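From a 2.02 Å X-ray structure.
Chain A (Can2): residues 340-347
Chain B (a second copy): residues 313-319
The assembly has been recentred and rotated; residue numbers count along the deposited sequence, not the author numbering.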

ATOM      1  N   LYS A 340      -9.201   9.007  10.884  1.00 37.96           N
ATOM      2  CA  LYS A 340      -8.561   9.850   9.849  1.00 39.91           C
ATOM      3  C   LYS A 340      -7.503   9.025   9.091  1.00 41.42           C
ATOM      4  O   LYS A 340      -7.417   9.180   7.854  1.00 43.34           O
ATOM      5  CB  LYS A 340      -8.011  11.130  10.486  1.00 45.09           C
ATOM      6  CG  LYS A 340      -9.056  12.238  10.649  1.00 47.00           C
ATOM      7  CD  LYS A 340      -8.738  13.278  11.736  1.00 53.94           C
ATOM      8  N   ARG A 341      -6.734   8.169   9.769  1.00 41.52           N
ATOM      9  CA  ARG A 341      -5.703   7.342   9.084  1.00 42.86           C
ATOM     10  C   ARG A 341      -6.412   6.350   8.150  1.00 45.52           C
ATOM     11  O   ARG A 341      -5.962   6.187   6.979  1.00 52.63           O
ATOM     12  CB  ARG A 341      -4.766   6.640  10.071  1.00 45.44           C
ATOM     13  CG  ARG A 341      -3.650   5.873   9.362  1.00 51.25           C
ATOM     14  CD  ARG A 341      -2.495   5.523  10.273  1.00 59.39           C
ATOM     15  NE  ARG A 341      -1.826   6.698  10.820  1.00 61.47           N
ATOM     16  CZ  ARG A 341      -0.834   7.382  10.243  1.00 58.44           C
ATOM     17  NH1 ARG A 341      -0.353   7.033   9.059  1.00 56.13           N
ATOM     18  NH2 ARG A 341      -0.326   8.426  10.871  1.00 57.81           N
ATOM     19  N   CYS A 342      -7.495   5.731   8.620  1.00 46.53           N
ATOM     20  CA  CYS A 342      -8.327   4.824   7.799  1.00 50.02           C
ATOM     21  C   CYS A 342      -8.812   5.534   6.533  1.00 47.55           C
ATOM     22  O   CYS A 342      -8.635   4.968   5.428  1.00 42.53           O
ATOM     23  CB  CYS A 342      -9.501   4.285   8.604  1.00 47.37           C
ATOM     24  SG  CYS A 342      -8.971   3.077   9.827  1.00 43.12           S
ATOM     25  N   LEU A 343      -9.397   6.727   6.666  1.00 45.75           N
ATOM     26  CA  LEU A 343      -9.861   7.535   5.502  1.00 48.80           C
ATOM     27  C   LEU A 343      -8.676   7.771   4.558  1.00 46.25           C
ATOM     28  O   LEU A 343      -8.817   7.529   3.352  1.00 47.06           O
ATOM     29  CB  LEU A 343     -10.470   8.865   5.970  1.00 56.19           C
ATOM     30  CG  LEU A 343     -10.922   9.804   4.850  1.00 58.71           C
ATOM     31  CD1 LEU A 343     -12.065   9.170   4.063  1.00 60.38           C
ATOM     32  CD2 LEU A 343     -11.320  11.173   5.399  1.00 59.58           C
ATOM     33  N   ASN A 344      -7.545   8.219   5.099  1.00 46.89           N
ATOM     34  CA  ASN A 344      -6.317   8.495   4.319  1.00 48.59           C
ATOM     35  C   ASN A 344      -5.859   7.232   3.553  1.00 51.80           C
ATOM     36  O   ASN A 344      -5.315   7.376   2.457  1.00 47.64           O
ATOM     37  CB  ASN A 344      -5.205   8.991   5.239  1.00 53.50           C
ATOM     38  CG  ASN A 344      -4.024   9.513   4.454  1.00 57.58           C
ATOM     39  OD1 ASN A 344      -4.167  10.501   3.740  1.00 58.39           O
ATOM     40  ND2 ASN A 344      -2.883   8.846   4.554  1.00 61.42           N
ATOM     41  N   ASN A 345      -6.073   6.038   4.113  1.00 49.66           N
ATOM     42  CA  ASN A 345      -5.530   4.757   3.578  1.00 48.02           C
ATOM     43  C   ASN A 345      -6.593   4.003   2.765  1.00 45.11           C
ATOM     44  O   ASN A 345      -6.338   2.835   2.421  1.00 43.93           O
ATOM     45  CB  ASN A 345      -4.995   3.885   4.714  1.00 47.87           C
ATOM     46  CG  ASN A 345      -3.685   4.394   5.280  1.00 55.25           C
ATOM     47  OD1 ASN A 345      -3.236   5.504   4.974  1.00 64.02           O
ATOM     48  ND2 ASN A 345      -3.066   3.585   6.115  1.00 62.99           N
ATOM     49  N   SER A 346      -7.740   4.638   2.506  1.00 44.92           N
ATOM     50  CA  SER A 346      -8.925   4.079   1.803  1.00 49.60           C
ATOM     51  C   SER A 346      -9.454   2.831   2.526  1.00 48.43           C
ATOM     52  O   SER A 346      -9.936   1.908   1.848  1.00 43.43           O
ATOM     53  CB  SER A 346      -8.610   3.770   0.349  1.00 50.22           C
ATOM     54  OG  SER A 346      -8.340   4.953  -0.383  1.00 54.08           O
ATOM     55  N   ILE A 347      -9.380   2.798   3.856  1.00 41.91           N
ATOM     56  CA  ILE A 347      -9.955   1.706   4.692  1.00 42.54           C
ATOM     57  C   ILE A 347     -11.296   2.198   5.227  1.00 43.48           C
ATOM     58  O   ILE A 347     -11.306   3.185   5.972  1.00 31.49           O
ATOM     59  CB  ILE A 347      -8.979   1.320   5.810  1.00 42.83           C
ATOM     60  CG1 ILE A 347      -7.640   0.843   5.244  1.00 40.00           C
ATOM     61  CG2 ILE A 347      -9.591   0.318   6.767  1.00 45.33           C
ATOM     62  CD1 ILE A 347      -6.581   0.630   6.278  1.00 41.69           C
TER
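Chain B, residues 313-319: DSVTNRV

Residues 313-319 of chain B form an unbroken piece of helix, part of a longer one that extends beyond both ends of the stretch. In chain A the helix runs only through Asn344(A). Asn345(A), with phi/psi of -99/8, is the first residue to leave helical values, and Ser346(A) follows in a left-handed conformation at 58/35. The turn is held by backbone hydrogen bonds, from Ser346(A) N to Leu343(A) O at 3.2 Å and from Ile347(A) N to Cys342(A) O at 2.8 Å. The two helices run obliquely, neither parallel nor antiparallel. The backbones approach most closely where the chain A helix ends, with the CA atoms of Asn345(A) and Arg318(B) 7.9 Å apart, a separation bridged by side chains.

Arg318(B) makes the largest contribution. Its CA-to-CB bond points toward chain A, and with chi1 and chi2 both m and chi3 t the long side chain reaches the helix end. There the regular i to i+4 pattern lapses, and carbonyl oxygens are natural neighbours for a cationic guanidinium: NH1 of Arg318(B) lies 3.2 Å from O of Asn344(A), and NH2 of Arg318(B) lies 3.1 Å from O of Asn345(A). The guanidinium also lays one face over CA of Asn345(A).

One helical turn earlier, the CA-to-CB bond of Ser314(B) also points toward chain A, its small side chain bringing OG to 3.5 Å from ND2 of Asn345(A). The other end of that amide is engaged within chain A: OD1 of Asn345(A) accepts a weak hydrogen bond from ND2 of Asn344(A) at 3.4 Å. The CA-to-CB bond of Arg341(A) points sideways, but its side chain, t at chi1 and chi2 and m at chi3, carries NH1 to 4.4 Å from CG2 of Val315(B), a methyl that asks no hydrogen bond of a guanidinium already hydrogen-bonded elsewhere in the structure.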

ATOM      1  N   ASP B 313       5.945  -0.284   5.421  1.00 42.18           N
ATOM      2  CA  ASP B 313       5.244  -0.645   4.164  1.00 39.52           C
ATOM      3  C   ASP B 313       4.090   0.335   3.909  1.00 42.02           C
ATOM      4  O   ASP B 313       4.001   0.873   2.793  1.00 44.34           O
ATOM      5  CB  ASP B 313       4.762  -2.088   4.206  1.00 40.82           C
ATOM      6  CG  ASP B 313       4.363  -2.577   2.832  1.00 49.21           C
ATOM      7  OD1 ASP B 313       5.007  -2.153   1.841  1.00 53.77           O
ATOM      8  OD2 ASP B 313       3.415  -3.384   2.757  1.00 62.00           O
ATOM      9  N   SER B 314       3.239   0.578   4.912  1.00 42.15           N
ATOM     10  CA  SER B 314       2.033   1.442   4.813  1.00 38.29           C
ATOM     11  C   SER B 314       2.445   2.894   4.504  1.00 48.93           C
ATOM     12  O   SER B 314       2.007   3.461   3.487  1.00 48.20           O
ATOM     13  CB  SER B 314       1.221   1.333   6.083  1.00 38.69           C
ATOM     14  OG  SER B 314       0.141   2.261   6.099  1.00 38.81           O
ATOM     15  N   VAL B 315       3.296   3.479   5.338  1.00 50.29           N
ATOM     16  CA  VAL B 315       3.630   4.937   5.284  1.00 50.13           C
ATOM     17  C   VAL B 315       4.446   5.237   4.027  1.00 46.93           C
ATOM     18  O   VAL B 315       4.122   6.200   3.349  1.00 45.88           O
ATOM     19  CB  VAL B 315       4.363   5.388   6.565  1.00 49.38           C
ATOM     20  CG1 VAL B 315       4.823   6.844   6.479  1.00 52.83           C
ATOM     21  CG2 VAL B 315       3.461   5.185   7.771  1.00 47.18           C
ATOM     22  N   THR B 316       5.460   4.440   3.708  1.00 48.60           N
ATOM     23  CA  THR B 316       6.404   4.730   2.597  1.00 54.45           C
ATOM     24  C   THR B 316       5.649   4.686   1.270  1.00 58.27           C
ATOM     25  O   THR B 316       5.977   5.524   0.387  1.00 64.28           O
ATOM     26  CB  THR B 316       7.609   3.780   2.585  1.00 60.94           C
ATOM     27  OG1 THR B 316       8.546   4.457   1.752  1.00 72.53           O
ATOM     28  CG2 THR B 316       7.324   2.393   2.038  1.00 58.76           C
ATOM     29  N   ASN B 317       4.671   3.778   1.136  1.00 52.80           N
ATOM     30  CA  ASN B 317       3.840   3.689  -0.091  1.00 60.54           C
ATOM     31  C   ASN B 317       2.996   4.972  -0.221  1.00 59.90           C
ATOM     32  O   ASN B 317       2.892   5.482  -1.350  1.00 56.69           O
ATOM     33  CB  ASN B 317       3.008   2.404  -0.121  1.00 66.42           C
ATOM     34  CG  ASN B 317       3.790   1.188  -0.583  1.00 70.19           C
ATOM     35  ND2 ASN B 317       5.042   1.036  -0.175  1.00 64.51           N
ATOM     36  N   ARG B 318       2.452   5.502   0.874  1.00 50.89           N
ATOM     37  CA  ARG B 318       1.609   6.718   0.834  1.00 57.96           C
ATOM     38  C   ARG B 318       2.487   7.968   0.641  1.00 63.01           C
ATOM     39  O   ARG B 318       2.048   8.876  -0.044  1.00 57.48           O
ATOM     40  CB  ARG B 318       0.748   6.788   2.102  1.00 65.22           C
ATOM     41  CG  ARG B 318      -0.234   5.636   2.241  1.00 71.51           C
ATOM     42  CD  ARG B 318      -1.467   5.698   1.346  1.00 71.81           C
ATOM     43  NE  ARG B 318      -2.061   4.371   1.190  1.00 75.91           N
ATOM     44  CZ  ARG B 318      -3.304   4.124   0.778  1.00 80.56           C
ATOM     45  NH1 ARG B 318      -4.124   5.119   0.480  1.00 80.49           N
ATOM     46  NH2 ARG B 318      -3.728   2.873   0.684  1.00 77.09           N
ATOM     47  N   VAL B 319       3.680   8.038   1.232  1.00 67.05           N
ATOM     48  CA  VAL B 319       4.475   9.302   1.328  1.00 62.94           C
ATOM     49  C   VAL B 319       5.395   9.421   0.110  1.00 62.74           C
ATOM     50  O   VAL B 319       5.600  10.553  -0.363  1.00 64.19           O
ATOM     51  CB  VAL B 319       5.278   9.360   2.638  1.00 57.00           C
TER